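Local coordinates for holliday junction resolvase Hjc (Sulfolobus solfataricus, PDB 4TKD), which resolves Holliday junctions formed during genetic recombination, acting as a magnesium-dependent, homodimeric endonuclease that introduces paired nicks in opposing strands of four-way DNA junctions, at residues C[62-67]-C[96-101]; C[48-53]-C[127-132]. One frame throughout, in Å; residues are numbered along the deposited sequence.

Interaction 1: C[62-67]-C[96-101]; sequences GKIYVR and KFIPFE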
ATOM      1  N   GLY C  62      17.792  19.848 -12.209  1.00 65.77           N
ATOM      2  CA  GLY C  62      17.635  18.419 -12.466  1.00 65.08           C
ATOM      3  C   GLY C  62      16.718  17.640 -11.542  1.00 67.82           C
ATOM      4  O   GLY C  62      15.853  16.902 -12.023  1.00 68.34           O
ATOM      5  N   LYS C  63      16.928  17.762 -10.210  1.00 62.23           N
ATOM      6  CA  LYS C  63      16.220  17.035  -9.140  1.00 60.74           C
ATOM      7  C   LYS C  63      14.927  17.708  -8.617  1.00 61.25           C
ATOM      8  O   LYS C  63      14.472  18.709  -9.173  1.00 61.96           O
ATOM      9  CB  LYS C  63      17.184  16.803  -7.960  1.00 63.52           C
ATOM     10  CG  LYS C  63      18.245  15.745  -8.209  1.00 76.18           C
ATOM     11  CD  LYS C  63      19.084  15.511  -6.959  1.00 82.01           C
ATOM     12  CE  LYS C  63      20.124  14.432  -7.151  1.00 87.24           C
ATOM     13  NZ  LYS C  63      19.521  13.079  -7.281  1.00 90.56           N
ATOM     14  N   ILE C  64      14.323  17.111  -7.560  1.00 53.75           N
ATOM     15  CA  ILE C  64      13.152  17.607  -6.831  1.00 52.17           C
ATOM     16  C   ILE C  64      13.409  17.366  -5.344  1.00 52.29           C
ATOM     17  O   ILE C  64      13.547  16.221  -4.926  1.00 51.63           O
ATOM     18  CB  ILE C  64      11.775  17.030  -7.284  1.00 55.43           C
ATOM     19  CG1 ILE C  64      11.533  17.195  -8.796  1.00 55.35           C
ATOM     20  CG2 ILE C  64      10.645  17.687  -6.486  1.00 56.38           C
ATOM     21  CD1 ILE C  64      10.530  16.222  -9.404  1.00 63.45           C
ATOM     22  N   TYR C  65      13.497  18.441  -4.565  1.00 46.67           N
ATOM     23  CA  TYR C  65      13.773  18.399  -3.134  1.00 45.70           C
ATOM     24  C   TYR C  65      12.531  18.698  -2.249  1.00 43.82           C
ATOM     25  O   TYR C  65      11.804  19.682  -2.452  1.00 42.25           O
ATOM     26  CB  TYR C  65      14.906  19.378  -2.778  1.00 48.58           C
ATOM     27  CG  TYR C  65      16.306  18.875  -3.058  1.00 53.13           C
ATOM     28  CD1 TYR C  65      16.917  19.096  -4.291  1.00 55.70           C
ATOM     29  CD2 TYR C  65      17.051  18.246  -2.068  1.00 54.87           C
ATOM     30  CE1 TYR C  65      18.212  18.649  -4.550  1.00 57.01           C
ATOM     31  CE2 TYR C  65      18.356  17.809  -2.307  1.00 56.47           C
ATOM     32  CZ  TYR C  65      18.931  18.008  -3.552  1.00 67.27           C
ATOM     33  OH  TYR C  65      20.218  17.570  -3.788  1.00 72.52           O
ATOM     34  N   VAL C  66      12.300  17.823  -1.267  1.00 35.02           N
ATOM     35  CA  VAL C  66      11.250  17.992  -0.270  1.00 32.06           C
ATOM     36  C   VAL C  66      11.959  18.018   1.094  1.00 33.80           C
ATOM     37  O   VAL C  66      12.584  17.039   1.471  1.00 33.17           O
ATOM     38  CB  VAL C  66      10.122  16.920  -0.341  1.00 34.78           C
ATOM     39  CG1 VAL C  66       8.965  17.304   0.569  1.00 34.33           C
ATOM     40  CG2 VAL C  66       9.626  16.711  -1.772  1.00 34.06           C
ATOM     41  N   ARG C  67      11.906  19.159   1.796  1.00 30.46           N
ATOM     42  CA  ARG C  67      12.516  19.341   3.115  1.00 31.62           C
ATOM     43  C   ARG C  67      11.937  18.345   4.123  1.00 33.59           C
ATOM     44  O   ARG C  67      10.739  18.072   4.100  1.00 31.10           O
ATOM     45  CB  ARG C  67      12.335  20.794   3.623  1.00 35.41           C
ATOM     46  CG  ARG C  67      13.557  21.703   3.442  1.00 50.71           C
ATOM     47  CD  ARG C  67      14.470  21.716   4.670  1.00 74.31           C
ATOM     48  NE  ARG C  67      15.585  22.644   4.503  1.00 85.01           N
ATOM     49  CZ  ARG C  67      15.742  23.771   5.195  1.00 91.43           C
ATOM     50  NH1 ARG C  67      14.874  24.105   6.144  1.00 63.78           N
ATOM     51  NH2 ARG C  67      16.781  24.561   4.958  1.00 80.34           N
ATOM     52  N   LYS C  96       3.036  15.122 -14.732  1.00 43.48           N
ATOM     53  CA  LYS C  96       3.786  13.965 -14.220  1.00 40.88           C
ATOM     54  C   LYS C  96       3.678  13.897 -12.680  1.00 43.01           C
ATOM     55  O   LYS C  96       3.889  14.902 -11.994  1.00 41.95           O
ATOM     56  CB  LYS C  96       5.252  13.951 -14.694  1.00 42.30           C
ATOM     57  CG  LYS C  96       5.449  13.397 -16.105  1.00 58.36           C
ATOM     58  CD  LYS C  96       6.909  13.005 -16.367  1.00 68.60           C
ATOM     59  CE  LYS C  96       7.069  12.226 -17.660  1.00 69.47           C
ATOM     60  NZ  LYS C  96       8.289  11.366 -17.651  1.00 60.42           N
ATOM     61  N   PHE C  97       3.341  12.711 -12.157  1.00 37.99           N
ATOM     62  CA  PHE C  97       3.148  12.455 -10.744  1.00 37.38           C
ATOM     63  C   PHE C  97       4.103  11.355 -10.286  1.00 40.43           C
ATOM     64  O   PHE C  97       4.086  10.248 -10.829  1.00 41.55           O
ATOM     65  CB  PHE C  97       1.686  12.053 -10.477  1.00 39.02           C
ATOM     66  CG  PHE C  97       0.678  13.050 -10.969  1.00 40.59           C
ATOM     67  CD1 PHE C  97       0.276  14.120 -10.172  1.00 43.82           C
ATOM     68  CD2 PHE C  97       0.137  12.938 -12.234  1.00 41.26           C
ATOM     69  CE1 PHE C  97      -0.616  15.077 -10.655  1.00 44.28           C
ATOM     70  CE2 PHE C  97      -0.768  13.886 -12.707  1.00 43.86           C
ATOM     71  CZ  PHE C  97      -1.128  14.955 -11.923  1.00 42.82           C
ATOM     72  N   ILE C  98       4.931  11.671  -9.292  1.00 34.43           N
ATOM     73  CA  ILE C  98       5.896  10.734  -8.727  1.00 33.32           C
ATOM     74  C   ILE C  98       5.362  10.137  -7.429  1.00 36.60           C
ATOM     75  O   ILE C  98       5.148  10.888  -6.477  1.00 36.24           O
ATOM     76  CB  ILE C  98       7.308  11.375  -8.575  1.00 35.33           C
ATOM     77  CG1 ILE C  98       7.866  11.774  -9.959  1.00 36.83           C
ATOM     78  CG2 ILE C  98       8.277  10.441  -7.842  1.00 34.04           C
ATOM     79  CD1 ILE C  98       8.920  12.894  -9.941  1.00 43.62           C
ATOM     80  N   PRO C  99       5.162   8.792  -7.353  1.00 32.72           N
ATOM     81  CA  PRO C  99       4.726   8.188  -6.072  1.00 32.88           C
ATOM     82  C   PRO C  99       5.760   8.511  -5.003  1.00 37.27           C
ATOM     83  O   PRO C  99       6.962   8.400  -5.259  1.00 35.19           O
ATOM     84  CB  PRO C  99       4.677   6.683  -6.368  1.00 34.14           C
ATOM     85  CG  PRO C  99       4.604   6.589  -7.871  1.00 37.62           C
ATOM     86  CD  PRO C  99       5.416   7.754  -8.371  1.00 33.50           C
ATOM     87  N   PHE C 100       5.304   8.999  -3.833  1.00 34.01           N
ATOM     88  CA  PHE C 100       6.198   9.418  -2.771  1.00 34.54           C
ATOM     89  C   PHE C 100       7.238   8.395  -2.345  1.00 41.44           C
ATOM     90  O   PHE C 100       8.334   8.797  -1.934  1.00 40.86           O
ATOM     91  CB  PHE C 100       5.435   9.956  -1.567  1.00 36.53           C
ATOM     92  CG  PHE C 100       6.117  11.164  -0.988  1.00 38.82           C
ATOM     93  CD1 PHE C 100       6.013  12.406  -1.609  1.00 43.82           C
ATOM     94  CD2 PHE C 100       6.865  11.065   0.178  1.00 41.96           C
ATOM     95  CE1 PHE C 100       6.652  13.528  -1.071  1.00 45.58           C
ATOM     96  CE2 PHE C 100       7.503  12.189   0.718  1.00 45.05           C
ATOM     97  CZ  PHE C 100       7.398  13.409   0.088  1.00 44.06           C
ATOM     98  N   GLU C 101       6.900   7.092  -2.463  1.00 38.69           N
ATOM     99  CA  GLU C 101       7.772   5.953  -2.129  1.00 40.24           C
ATOM    100  C   GLU C 101       8.991   5.814  -3.046  1.00 45.42           C
ATOM    101  O   GLU C 101       9.937   5.127  -2.673  1.00 45.24           O
ATOM    102  CB  GLU C 101       7.011   4.618  -2.049  1.00 41.76           C
ATOM    103  CG  GLU C 101       5.895   4.455  -3.056  1.00 54.33           C
ATOM    104  CD  GLU C 101       4.564   4.886  -2.484  1.00 64.60           C
ATOM    105  OE1 GLU C 101       4.274   6.095  -2.581  1.00 42.37           O
ATOM    106  OE2 GLU C 101       3.890   4.065  -1.819  1.00 58.74           O
TER

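Interaction 2: C[48-53]-C[127-132]; sequences NGVIIL and RLVEAK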
ATOM      1  N   ASN C  48     -15.426   8.289  -4.061  1.00 38.77           N
ATOM      2  CA  ASN C  48     -16.035   7.106  -3.479  1.00 39.41           C
ATOM      3  C   ASN C  48     -15.069   6.237  -2.670  1.00 42.49           C
ATOM      4  O   ASN C  48     -14.792   5.078  -3.023  1.00 43.62           O
ATOM      5  CB  ASN C  48     -16.801   6.319  -4.540  1.00 44.32           C
ATOM      6  CG  ASN C  48     -17.862   5.423  -3.952  1.00 73.21           C
ATOM      7  OD1 ASN C  48     -18.530   5.760  -2.954  1.00 63.09           O
ATOM      8  ND2 ASN C  48     -18.036   4.257  -4.567  1.00 66.42           N
ATOM      9  N   GLY C  49     -14.510   6.848  -1.632  1.00 36.89           N
ATOM     10  CA  GLY C  49     -13.587   6.195  -0.713  1.00 35.70           C
ATOM     11  C   GLY C  49     -12.137   6.140  -1.162  1.00 39.47           C
ATOM     12  O   GLY C  49     -11.294   5.647  -0.404  1.00 41.02           O
ATOM     13  N   VAL C  50     -11.814   6.642  -2.372  1.00 33.42           N
ATOM     14  CA  VAL C  50     -10.431   6.660  -2.869  1.00 33.67           C
ATOM     15  C   VAL C  50      -9.808   8.036  -2.583  1.00 35.80           C
ATOM     16  O   VAL C  50     -10.335   9.060  -3.023  1.00 33.16           O
ATOM     17  CB  VAL C  50     -10.286   6.246  -4.366  1.00 37.55           C
ATOM     18  CG1 VAL C  50      -8.851   6.411  -4.872  1.00 36.99           C
ATOM     19  CG2 VAL C  50     -10.829   4.840  -4.611  1.00 37.33           C
ATOM     20  N   ILE C  51      -8.669   8.032  -1.854  1.00 31.13           N
ATOM     21  CA  ILE C  51      -7.954   9.234  -1.429  1.00 29.14           C
ATOM     22  C   ILE C  51      -6.648   9.361  -2.191  1.00 30.31           C
ATOM     23  O   ILE C  51      -5.797   8.476  -2.130  1.00 28.44           O
ATOM     24  CB  ILE C  51      -7.745   9.267   0.121  1.00 32.17           C
ATOM     25  CG1 ILE C  51      -9.087   9.059   0.890  1.00 31.96           C
ATOM     26  CG2 ILE C  51      -7.060  10.588   0.558  1.00 33.83           C
ATOM     27  CD1 ILE C  51      -8.960   8.505   2.305  1.00 33.62           C
ATOM     28  N   ILE C  52      -6.499  10.483  -2.908  1.00 26.29           N
ATOM     29  CA  ILE C  52      -5.298  10.832  -3.675  1.00 26.04           C
ATOM     30  C   ILE C  52      -4.827  12.157  -3.139  1.00 28.39           C
ATOM     31  O   ILE C  52      -5.631  13.078  -2.953  1.00 26.63           O
ATOM     32  CB  ILE C  52      -5.550  10.881  -5.203  1.00 28.66           C
ATOM     33  CG1 ILE C  52      -5.908   9.485  -5.744  1.00 27.01           C
ATOM     34  CG2 ILE C  52      -4.384  11.605  -5.984  1.00 29.83           C
ATOM     35  CD1 ILE C  52      -6.532   9.518  -7.021  1.00 34.08           C
ATOM     36  N   LEU C  53      -3.545  12.223  -2.838  1.00 24.81           N
ATOM     37  CA  LEU C  53      -2.894  13.370  -2.219  1.00 24.29           C
ATOM     38  C   LEU C  53      -1.737  13.800  -3.103  1.00 28.09           C
ATOM     39  O   LEU C  53      -0.902  12.976  -3.450  1.00 25.66           O
ATOM     40  CB  LEU C  53      -2.386  12.995  -0.793  1.00 23.40           C
ATOM     41  CG  LEU C  53      -3.414  12.351   0.148  1.00 26.32           C
ATOM     42  CD1 LEU C  53      -2.756  11.755   1.344  1.00 24.15           C
ATOM     43  CD2 LEU C  53      -4.470  13.347   0.562  1.00 26.06           C
ATOM     44  N   ARG C 127      -6.214   5.487 -12.965  1.00 36.27           N
ATOM     45  CA  ARG C 127      -6.580   4.105 -13.239  1.00 35.66           C
ATOM     46  C   ARG C 127      -5.909   3.189 -12.229  1.00 37.64           C
ATOM     47  O   ARG C 127      -6.610   2.411 -11.596  1.00 37.41           O
ATOM     48  CB  ARG C 127      -6.266   3.718 -14.703  1.00 36.78           C
ATOM     49  CG  ARG C 127      -6.591   2.239 -15.067  1.00 45.02           C
ATOM     50  CD  ARG C 127      -5.987   1.818 -16.407  1.00 49.25           C
ATOM     51  NE  ARG C 127      -4.525   1.703 -16.324  1.00 53.29           N
ATOM     52  CZ  ARG C 127      -3.667   2.586 -16.829  1.00 54.84           C
ATOM     53  NH1 ARG C 127      -4.108   3.648 -17.489  1.00 38.93           N
ATOM     54  NH2 ARG C 127      -2.361   2.408 -16.682  1.00 40.79           N
ATOM     55  N   LEU C 128      -4.580   3.324 -12.024  1.00 33.16           N
ATOM     56  CA  LEU C 128      -3.865   2.485 -11.059  1.00 33.66           C
ATOM     57  C   LEU C 128      -4.352   2.591  -9.634  1.00 37.64           C
ATOM     58  O   LEU C 128      -4.529   1.547  -9.005  1.00 40.89           O
ATOM     59  CB  LEU C 128      -2.337   2.628 -11.132  1.00 34.17           C
ATOM     60  CG  LEU C 128      -1.669   2.160 -12.425  1.00 38.50           C
ATOM     61  CD1 LEU C 128      -0.172   2.324 -12.339  1.00 38.93           C
ATOM     62  CD2 LEU C 128      -2.006   0.751 -12.730  1.00 39.57           C
ATOM     63  N   VAL C 129      -4.595   3.813  -9.117  1.00 31.46           N
ATOM     64  CA  VAL C 129      -5.082   3.972  -7.744  1.00 31.77           C
ATOM     65  C   VAL C 129      -6.520   3.422  -7.607  1.00 39.40           C
ATOM     66  O   VAL C 129      -6.802   2.688  -6.650  1.00 39.92           O
ATOM     67  CB  VAL C 129      -4.923   5.421  -7.182  1.00 35.55           C
ATOM     68  CG1 VAL C 129      -5.444   5.525  -5.751  1.00 34.97           C
ATOM     69  CG2 VAL C 129      -3.475   5.882  -7.239  1.00 35.32           C
ATOM     70  N   GLU C 130      -7.422   3.760  -8.561  1.00 36.78           N
ATOM     71  CA  GLU C 130      -8.796   3.244  -8.506  1.00 37.71           C
ATOM     72  C   GLU C 130      -8.782   1.708  -8.617  1.00 41.32           C
ATOM     73  O   GLU C 130      -9.387   1.042  -7.785  1.00 39.67           O
ATOM     74  CB  GLU C 130      -9.679   3.847  -9.606  1.00 39.42           C
ATOM     75  CG  GLU C 130     -10.235   5.229  -9.306  1.00 50.84           C
ATOM     76  CD  GLU C 130     -11.043   5.853 -10.441  1.00 77.59           C
ATOM     77  OE1 GLU C 130     -11.514   5.107 -11.333  1.00 64.83           O
ATOM     78  OE2 GLU C 130     -11.199   7.096 -10.438  1.00 68.02           O
ATOM     79  N   ALA C 131      -8.010   1.151  -9.581  1.00 39.22           N
ATOM     80  CA  ALA C 131      -7.898  -0.303  -9.760  1.00 39.22           C
ATOM     81  C   ALA C 131      -7.327  -1.012  -8.512  1.00 44.33           C
ATOM     82  O   ALA C 131      -7.697  -2.147  -8.225  1.00 44.09           O
ATOM     83  CB  ALA C 131      -7.093  -0.630 -11.004  1.00 39.35           C
ATOM     84  N   LYS C 132      -6.516  -0.297  -7.728  1.00 41.54           N
ATOM     85  CA  LYS C 132      -5.918  -0.809  -6.498  1.00 41.86           C
ATOM     86  C   LYS C 132      -6.864  -0.830  -5.276  1.00 44.94           C
ATOM     87  O   LYS C 132      -6.889  -1.839  -4.582  1.00 42.85           O
ATOM     88  CB  LYS C 132      -4.605  -0.057  -6.178  1.00 43.69           C
ATOM     89  CG  LYS C 132      -3.911  -0.491  -4.888  1.00 49.61           C
ATOM     90  CD  LYS C 132      -2.647   0.303  -4.671  1.00 48.25           C
ATOM     91  CE  LYS C 132      -2.296   0.468  -3.226  1.00 44.27           C
ATOM     92  NZ  LYS C 132      -1.013   1.202  -3.087  1.00 53.11           N
TER

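Interaction 1: C[62-67]-C[96-101]
A buried apolar contact, Ile64 against Ile98 and Val66 against Phe100, joins the two sheets of the subunit: strand 64-66 is an outer strand of the small antiparallel sheet, and strand 97-99 an outer strand of the five-stranded mixed sheet. The two segments run in broadly similar directions, inclined to one another, and are not hydrogen-bonded neighbours; the CA atoms of Ile64 and Ile98 are 10.2 Å apart, and side chains bridge the distance. The isoleucines reach toward each other tip to tip, CD1 of Ile64 lying 3.7 Å from CD1 of Ile98. In both, CG1 is anti to the carbonyl carbon (chi1 -54° in Ile64 and -62° in Ile98) and the extended second torsion sends the terminal methyl across the interface. In this PD-(D/E)XK nuclease fold the contact lies beside the presumed catalytic residues: the side chain of Ile64 is about 4 Å from that of Lys57, probably the transition-state stabiliser, and that of Phe100 about 5 Å from the side chain of Glu55, an inferred magnesium ligand. Two residues on from Ile64, CG1 of Val66 approaches the rim of the Phe100 ring, 4.2 Å from CZ and close to the ring plane, so the valine methyl meets the ring at its edge. The ring enters at the start of a 3-10 segment, where the CB bond of Phe100 does not point at strand 64-66 but the side chain swings its far end over. Leu87 of strand 84-90 packs against both Ile64 and Val66, while Ile74 and Ile75 of helix 68-81 touch Phe100.

Interaction 2: C[48-53]-C[127-132]
Val129, on helix 122-133, presses one methyl group against Val50 and Ile52 of strand 50-58. That methyl, CG1, stands anti to the backbone N (chi1 -180°), a setting that directs it at the sheet, and it serves both strand residues. It comes within 3.6 Å of CG1 of Val50 and 4.0 Å of CG1 of Ile52. The two strand side chains meet it differently. Val50 offers a branch methyl that is likewise anti to its own N (chi1 174°), whereas Ile52 offers the methylene of its longer branch, held beside the backbone N at chi1 -65°. CG1 of Val50 is 4.3 Å from CG1 of Ile52, so the three carbons form a compact apolar triangle. Each strand side chain lies at a slant to that of Val129. The alternation of side chains along the strand sets the pattern: Val50 and Ile52 point toward the helix, and Ile51 between them points away. Val129 also rests on Ser84 and Phe86 of the adjoining strand 84-90, and Ile133 and Leu125 of its own helix extend the layer over Val50 and Ile52, respectively. Beyond this layer the helix meets the second subunit: Arg127 NE forms a salt bridge with Asp124 of that subunit, and Lys132 NZ is hydrogen-bonded to its Ser134 O. This is alpha/beta packing in which a C-terminal helix, following the PD-(D/E)XK core, lies on the mixed sheet of that core, and the same helix contributes to a contact between subunits.

From the N terminus the chain passes through helix 10-21 and two strands before segment 48-53, at the start of strand 50-58, opens interaction 2. Strand 64-66 follows, and the chain then runs through helix 68-81 and strand 84-90 before segment 96-101 closes the loop of interaction 1. Only at helix 122-133 does interaction 2 close, so the first loop is nested within the second. Their centres are 20 Å apart, on opposite sides of the chain's centre, without direct touch. Both involve the mixed sheet: interaction 1 ties one outer strand, 97-99, to the small sheet, and interaction 2 ties an inner strand to the C-terminal helix. Both also touch the second subunit.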